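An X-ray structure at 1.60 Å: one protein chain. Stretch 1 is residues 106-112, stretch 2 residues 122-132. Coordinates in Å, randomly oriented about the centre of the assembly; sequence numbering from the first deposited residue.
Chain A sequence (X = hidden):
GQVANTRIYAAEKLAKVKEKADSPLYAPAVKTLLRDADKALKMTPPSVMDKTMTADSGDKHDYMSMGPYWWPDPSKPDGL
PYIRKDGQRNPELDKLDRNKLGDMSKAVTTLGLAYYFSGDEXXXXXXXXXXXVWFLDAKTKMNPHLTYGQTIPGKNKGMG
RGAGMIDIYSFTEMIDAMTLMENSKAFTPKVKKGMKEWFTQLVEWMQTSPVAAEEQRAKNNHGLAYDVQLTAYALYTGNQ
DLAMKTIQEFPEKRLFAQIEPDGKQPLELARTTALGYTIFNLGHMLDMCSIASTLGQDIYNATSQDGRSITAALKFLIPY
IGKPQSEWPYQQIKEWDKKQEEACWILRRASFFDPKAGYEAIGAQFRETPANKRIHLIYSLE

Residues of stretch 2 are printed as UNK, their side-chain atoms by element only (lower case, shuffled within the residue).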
# COMPACT_ATOMS: atom_id res chain seq x y z
N LYS A 106 -1.33 -10.05 -1.04
CA LYS A 106 -0.60 -10.50 0.14
C LYS A 106 0.11 -11.82 -0.11
O LYS A 106 1.25 -12.01 0.30
CB LYS A 106 -1.52 -10.61 1.34
CG LYS A 106 -1.95 -9.28 1.84
CD LYS A 106 -2.75 -9.42 3.16
CE LYS A 106 -4.22 -9.57 2.95
NZ LYS A 106 -4.94 -9.17 4.20
N ALA A 107 -0.57 -12.73 -0.79
CA ALA A 107 0.02 -14.06 -1.09
C ALA A 107 1.23 -13.95 -2.01
O ALA A 107 2.25 -14.59 -1.80
CB ALA A 107 -1.05 -15.01 -1.70
N VAL A 108 1.14 -13.13 -3.04
CA VAL A 108 2.23 -12.98 -3.98
C VAL A 108 3.42 -12.34 -3.29
O VAL A 108 4.56 -12.75 -3.51
CB VAL A 108 1.79 -12.17 -5.21
CG1 VAL A 108 3.00 -11.72 -6.02
CG2 VAL A 108 0.78 -13.03 -6.08
N THR A 109 3.13 -11.36 -2.43
CA THR A 109 4.18 -10.68 -1.64
C THR A 109 4.86 -11.68 -0.69
O THR A 109 6.11 -11.77 -0.65
CB THR A 109 3.64 -9.42 -0.96
OG1 THR A 109 3.32 -8.46 -1.99
CG2 THR A 109 4.66 -8.81 -0.01
N THR A 110 4.08 -12.43 0.07
CA THR A 110 4.59 -13.46 0.97
C THR A 110 5.47 -14.47 0.20
O THR A 110 6.59 -14.82 0.65
CB THR A 110 3.41 -14.21 1.65
OG1 THR A 110 2.68 -13.28 2.47
CG2 THR A 110 3.88 -15.39 2.49
N LEU A 111 4.94 -14.97 -0.91
CA LEU A 111 5.62 -15.99 -1.69
C LEU A 111 6.90 -15.49 -2.33
O LEU A 111 7.90 -16.20 -2.37
CB LEU A 111 4.69 -16.62 -2.73
CG LEU A 111 3.56 -17.46 -2.05
CD1 LEU A 111 2.36 -17.62 -3.04
CD2 LEU A 111 4.08 -18.84 -1.49
N GLY A 112 6.89 -14.27 -2.86
CA GLY A 112 8.06 -13.71 -3.47
C GLY A 112 9.16 -13.50 -2.43
O GLY A 112 10.33 -13.82 -2.66
N UNK A 122 9.43 -23.70 -5.17
CA UNK A 122 7.97 -23.99 -5.03
C UNK A 122 7.17 -22.73 -4.73
O UNK A 122 6.00 -22.65 -5.07
c UNK A 122 7.68 -25.05 -3.96
n UNK A 122 7.80 -26.82 0.68
c UNK A 122 7.86 -24.66 -2.53
c UNK A 122 7.90 -25.56 -0.17
c UNK A 122 7.80 -25.90 -1.66
N UNK A 123 7.79 -21.79 -4.03
CA UNK A 123 7.08 -20.60 -3.62
C UNK A 123 6.87 -19.68 -4.79
O UNK A 123 5.79 -19.09 -4.93
c UNK A 123 7.83 -19.86 -2.50
c UNK A 123 6.84 -21.25 -0.63
c UNK A 123 8.20 -22.05 1.16
c UNK A 123 7.94 -20.64 -1.21
c UNK A 123 9.18 -20.81 -0.59
c UNK A 123 9.29 -21.50 0.59
o UNK A 123 8.30 -22.75 2.34
c UNK A 123 6.97 -21.93 0.57
N UNK A 124 7.88 -19.57 -5.66
CA UNK A 124 7.74 -18.75 -6.86
C UNK A 124 6.71 -19.34 -7.83
O UNK A 124 5.94 -18.59 -8.46
c UNK A 124 9.08 -18.52 -7.57
N UNK A 125 6.68 -20.68 -7.93
CA UNK A 125 5.72 -21.36 -8.80
C UNK A 125 4.31 -21.05 -8.33
O UNK A 125 3.42 -20.78 -9.15
c UNK A 125 3.74 -23.90 -9.55
c UNK A 125 5.99 -22.88 -8.83
c UNK A 125 5.22 -23.67 -9.89
o UNK A 125 3.29 -23.82 -8.38
n UNK A 125 3.01 -24.29 -10.57
N UNK A 126 4.10 -21.02 -7.02
CA UNK A 126 2.74 -20.71 -6.50
C UNK A 126 2.40 -19.25 -6.72
O UNK A 126 1.26 -18.93 -7.08
n UNK A 126 -2.12 -22.90 -4.21
c UNK A 126 1.19 -20.85 -4.45
c UNK A 126 0.21 -22.00 -4.72
c UNK A 126 -1.22 -21.69 -4.26
c UNK A 126 2.57 -21.08 -5.04
N UNK A 127 3.38 -18.37 -6.55
CA UNK A 127 3.14 -16.97 -6.80
C UNK A 127 2.72 -16.71 -8.23
O UNK A 127 1.81 -15.92 -8.49
c UNK A 127 4.38 -16.09 -6.45
N UNK A 128 3.41 -17.36 -9.17
CA UNK A 128 3.09 -17.22 -10.60
C UNK A 128 1.67 -17.76 -10.90
O UNK A 128 0.99 -17.21 -11.75
c UNK A 128 4.23 -17.86 -11.48
c UNK A 128 3.86 -17.93 -12.95
c UNK A 128 5.50 -17.03 -11.32
N UNK A 129 1.23 -18.81 -10.17
CA UNK A 129 -0.13 -19.34 -10.31
C UNK A 129 -1.14 -18.26 -9.89
O UNK A 129 -2.05 -17.96 -10.66
c UNK A 129 -1.54 -21.37 -9.67
o UNK A 129 -2.31 -21.16 -10.62
o UNK A 129 -1.71 -22.29 -8.82
c UNK A 129 -0.25 -20.62 -9.49
N UNK A 130 -0.94 -17.63 -8.73
CA UNK A 130 -1.79 -16.50 -8.34
C UNK A 130 -1.81 -15.41 -9.41
O UNK A 130 -2.84 -14.89 -9.73
c UNK A 130 -2.59 -17.69 -3.38
c UNK A 130 -0.90 -17.40 -5.05
c UNK A 130 -1.32 -17.98 -3.87
c UNK A 130 -1.75 -16.53 -5.78
c UNK A 130 -2.99 -16.21 -5.23
c UNK A 130 -1.30 -15.84 -7.05
c UNK A 130 -3.41 -16.79 -4.05
N UNK A 131 -0.64 -15.04 -9.91
CA UNK A 131 -0.56 -13.95 -10.90
C UNK A 131 -1.23 -14.31 -12.23
O UNK A 131 -1.87 -13.46 -12.86
c UNK A 131 0.89 -13.62 -11.16
c UNK A 131 1.04 -11.52 -9.63
c UNK A 131 1.64 -12.92 -10.04
c UNK A 131 3.17 -12.83 -10.35
N UNK A 132 -1.04 -15.55 -12.69
CA UNK A 132 -1.73 -16.04 -13.90
C UNK A 132 -3.23 -15.93 -13.75
O UNK A 132 -3.93 -15.36 -14.60
o UNK A 132 0.47 -16.82 -15.50
c UNK A 132 -1.39 -17.53 -14.21
c UNK A 132 -0.02 -17.70 -14.82
n UNK A 132 0.56 -18.88 -14.65

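Two helices run nearly antiparallel here, their axes 159° apart in direction and 8.5 Å apart at closest approach, a tight spacing whose rules can be read position by position along the second helix.

Position 122 carries four carbons in a row ending in nitrogen, extended away from stretch 1 and touching nothing on it: a lysine, K122, exposed.

Position 123 has one carbon, then a six-carbon ring bearing an oxygen, and the ring lies near the L111 side chain. That makes it tyrosine. The CA-to-CB bond of Y123 points toward the other helix, but the end of the side chain leads away; L111 CD2 approaches the ring obliquely, 3.8 Å from Y123 CD1. The hydroxyl is satisfied by a hydrogen bond elsewhere in the structure.

Position 124 holds a single carbon pointing away from stretch 1, hence alanine, A124, buried.

At 125, three carbons end in one oxygen and one nitrogen, out of reach of stretch 1; this is a glutamine, Q125.

Position 126 repeats the four carbons in a row and terminal nitrogen, now with the chain passing beside L111. The residue is K126, and its aliphatic part does the touching: L111 CD1 is 3.7 Å from K126 CG, while NZ leads away to a hydrogen bond elsewhere in the structure.

Position 127 again has one carbon, this time aimed at stretch 1, where it meets L111 CB at 3.8 Å from its own CB: alanine. The CA atoms of V108 and A127 are 5.0 Å apart, a close backbone approach across which A127 extends just its methyl.

Position 128 shows one carbon carrying two more, points away from stretch 1 and does not touch it: a valine, V128, buried.

Position 129 has two carbons, the second carrying two oxygens, and is out of reach of stretch 1: aspartate, D129.

Position 130 is one carbon followed by a bare six-carbon ring, with A107 CB over one face of the ring and V108 and L111 also in contact; it is therefore phenylalanine. A107 CB lies 3.7 Å from the centroid of the F130 ring and 20° off the normal, a CH-pi contact. V108 CG2 packs 3.6 Å from F130 CB, and L111 CD1 lies 3.8 Å from F130 CE2.

Position 131 has four carbons forked at the second; it starts sideways, but its end comes nearer, reaching V108: leucine. L131 CD2 is 3.9 Å from V108 CG2.

Position 132 has two carbons, the second carrying one oxygen and one nitrogen, and lies beyond reach of stretch 1: asparagine, N132.

The contact works by apolar packing, with one CH-pi contact and no hydrogen bond across it. L111, with the largest area covered, is a knob seated among Y123, K126, A127 and F130, its CB 3.5 Å from Y123 O. One turn earlier, A107 and V108 meet F130, and V108 also reaches L131. The rule is complementary size: a large leucine sits among four residues, one of them the small A127, and a small alanine receives a phenylalanine ring.

Stretch 2 (122-132) KYAQKAVDFLN
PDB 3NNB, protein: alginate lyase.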